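Local coordinates for protein similar to yteR (Bacilus subtilis) (Clostridium acetobutylicum, PDB 4WU0) that probably hydrolyses unsaturated rhamnogalacturonan fragments derived from pectin, as a glycoside hydrolase of family GH105, at residues A236-Q241 with E285-T290. Sequence-based numbering, arbitrary orientation.
Sequences ALLKVQ and ESLKET
Leu-238 divides its two methyl groups between two partners: CD1 lies 3.7 Å from CD2 of Leu-287, and CD2 lies 3.8 Å from CG2 of Thr-290. In both pairs the side chains run obliquely to each other, meeting through single methyls. Leucine suits this place because its forked end offers one methyl to Leu-287 and the other to the methyl branch of Thr-290, while the backbones stay well apart, 9.2 Å from CA of Leu-238 to CA of Thr-290. Threonine serves on the facing helix through CG2, the methyl branch, which stands anti to the backbone N and so meets Leu-238. Leu-287 also packs on Val-278 of helix 264-279, its branched apolar end being able to serve both neighbours. The contact thus joins the end region of helix 223-240 to the beginning of helix 288-302 at the surface of the helical fold, an (alpha/alpha)6 barrel as in other GH105 enzymes. Beside the methyls, the polar link is indirect. A water accepts a bond from NE2 of Gln-241 (2.9 Å) and donates one to the backbone O of Thr-290 (2.8 Å). CG of Gln-241 lies anti to the backbone N (chi1 -177°) and the chain runs on extended, which brings NE2 to the water; the same NE2 also bonds to the backbone O of Lys-246.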
loop_
_atom_site.group_PDB
_atom_site.type_symbol
_atom_site.label_atom_id
_atom_site.label_comp_id
_atom_site.label_asym_id
_atom_site.label_seq_id
_atom_site.Cartn_x
_atom_site.Cartn_y
_atom_site.Cartn_z
ATOM N N ALA A 236 0.721 -8.742 -15.929
ATOM C CA ALA A 236 0.024 -9.854 -15.290
ATOM C C ALA A 236 -1.343 -9.414 -14.763
ATOM O O ALA A 236 -2.325 -10.151 -14.858
ATOM C CB ALA A 236 0.868 -10.422 -14.165
ATOM N N LEU A 237 -1.414 -8.223 -14.195
ATOM C CA LEU A 237 -2.689 -7.726 -13.698
ATOM C C LEU A 237 -3.665 -7.416 -14.830
ATOM O O LEU A 237 -4.867 -7.638 -14.691
ATOM C CB LEU A 237 -2.500 -6.507 -12.798
ATOM C CG LEU A 237 -1.825 -6.821 -11.476
ATOM C CD1 LEU A 237 -1.259 -5.546 -10.845
ATOM C CD2 LEU A 237 -2.818 -7.502 -10.537
ATOM N N LEU A 238 -3.179 -6.898 -15.956
ATOM C CA LEU A 238 -4.093 -6.598 -17.042
ATOM C C LEU A 238 -4.730 -7.870 -17.615
ATOM O O LEU A 238 -5.870 -7.841 -18.098
ATOM C CB LEU A 238 -3.398 -5.768 -18.137
ATOM C CG LEU A 238 -3.127 -4.317 -17.700
ATOM C CD1 LEU A 238 -2.287 -3.564 -18.704
ATOM C CD2 LEU A 238 -4.429 -3.573 -17.483
ATOM N N LYS A 239 -4.013 -8.991 -17.552
ATOM C CA LYS A 239 -4.581 -10.265 -17.990
ATOM C C LYS A 239 -5.788 -10.714 -17.169
ATOM O O LYS A 239 -6.631 -11.451 -17.675
ATOM C CB LYS A 239 -3.529 -11.378 -17.966
ATOM C CG LYS A 239 -2.452 -11.265 -19.058
ATOM C CD LYS A 239 -1.396 -12.364 -18.877
ATOM C CE LYS A 239 -0.298 -12.229 -19.898
ATOM N NZ LYS A 239 0.873 -13.088 -19.570
ATOM N N VAL A 240 -5.864 -10.295 -15.912
ATOM C CA VAL A 240 -6.958 -10.701 -15.042
ATOM C C VAL A 240 -7.927 -9.576 -14.704
ATOM O O VAL A 240 -8.839 -9.771 -13.902
ATOM C CB VAL A 240 -6.459 -11.410 -13.751
ATOM C CG1 VAL A 240 -5.785 -12.743 -14.120
ATOM C CG2 VAL A 240 -5.550 -10.504 -12.910
ATOM N N GLN A 241 -7.768 -8.423 -15.351
ATOM C CA GLN A 241 -8.721 -7.335 -15.192
ATOM C C GLN A 241 -10.087 -7.834 -15.626
ATOM O O GLN A 241 -10.200 -8.488 -16.656
ATOM C CB GLN A 241 -8.323 -6.152 -16.063
ATOM C CG GLN A 241 -9.199 -4.919 -15.937
ATOM C CD GLN A 241 -8.894 -3.877 -17.014
ATOM O OE1 GLN A 241 -8.602 -4.214 -18.154
ATOM N NE2 GLN A 241 -8.986 -2.622 -16.654
ATOM N N GLU A 285 3.176 4.986 -22.620
ATOM C CA GLU A 285 2.082 5.944 -22.731
ATOM C C GLU A 285 0.860 5.323 -23.390
ATOM O O GLU A 285 -0.258 5.840 -23.274
ATOM C CB GLU A 285 2.535 7.192 -23.499
ATOM C CG GLU A 285 3.589 7.992 -22.743
ATOM C CD GLU A 285 4.013 9.259 -23.453
ATOM O OE1 GLU A 285 3.268 9.731 -24.338
ATOM O OE2 GLU A 285 5.105 9.776 -23.122
ATOM N N SER A 286 1.070 4.215 -24.092
ATOM C CA SER A 286 -0.053 3.518 -24.726
ATOM C C SER A 286 -1.068 3.008 -23.690
ATOM O O SER A 286 -2.204 2.681 -24.053
ATOM C CB SER A 286 0.466 2.359 -25.571
ATOM O OG SER A 286 1.090 1.399 -24.735
ATOM N N LEU A 287 -0.689 2.954 -22.415
ATOM C CA LEU A 287 -1.590 2.488 -21.368
ATOM C C LEU A 287 -2.501 3.568 -20.813
ATOM O O LEU A 287 -3.314 3.297 -19.926
ATOM C CB LEU A 287 -0.795 1.881 -20.204
ATOM C CG LEU A 287 -0.290 0.472 -20.463
ATOM C CD1 LEU A 287 0.671 0.058 -19.356
ATOM C CD2 LEU A 287 -1.454 -0.489 -20.528
ATOM N N LYS A 288 -2.352 4.795 -21.297
ATOM C CA LYS A 288 -3.142 5.908 -20.766
ATOM C C LYS A 288 -4.640 5.653 -20.804
ATOM O O LYS A 288 -5.307 5.870 -19.802
ATOM C CB LYS A 288 -2.853 7.198 -21.527
ATOM C CG LYS A 288 -1.639 7.902 -21.058
ATOM C CD LYS A 288 -1.318 9.097 -21.939
ATOM C CE LYS A 288 -0.059 9.810 -21.477
ATOM N NZ LYS A 288 0.260 10.934 -22.410
ATOM N N GLU A 289 -5.176 5.237 -21.953
ATOM C CA GLU A 289 -6.631 5.047 -22.035
ATOM C C GLU A 289 -7.086 3.894 -21.141
ATOM O O GLU A 289 -8.153 3.956 -20.510
ATOM C CB GLU A 289 -7.101 4.861 -23.473
ATOM C CG GLU A 289 -6.989 6.118 -24.332
ATOM C CD GLU A 289 -7.724 7.316 -23.746
ATOM O OE1 GLU A 289 -8.869 7.150 -23.277
ATOM O OE2 GLU A 289 -7.144 8.427 -23.749
ATOM N N THR A 290 -6.274 2.847 -21.048
ATOM C CA THR A 290 -6.582 1.726 -20.157
ATOM C C THR A 290 -6.675 2.204 -18.720
ATOM O O THR A 290 -7.583 1.832 -17.982
ATOM C CB THR A 290 -5.507 0.644 -20.289
ATOM O OG1 THR A 290 -5.572 0.119 -21.616
ATOM C CG2 THR A 290 -5.699 -0.479 -19.301
HETATM O O HOH W 1 -9.165 -0.399 -18.491
#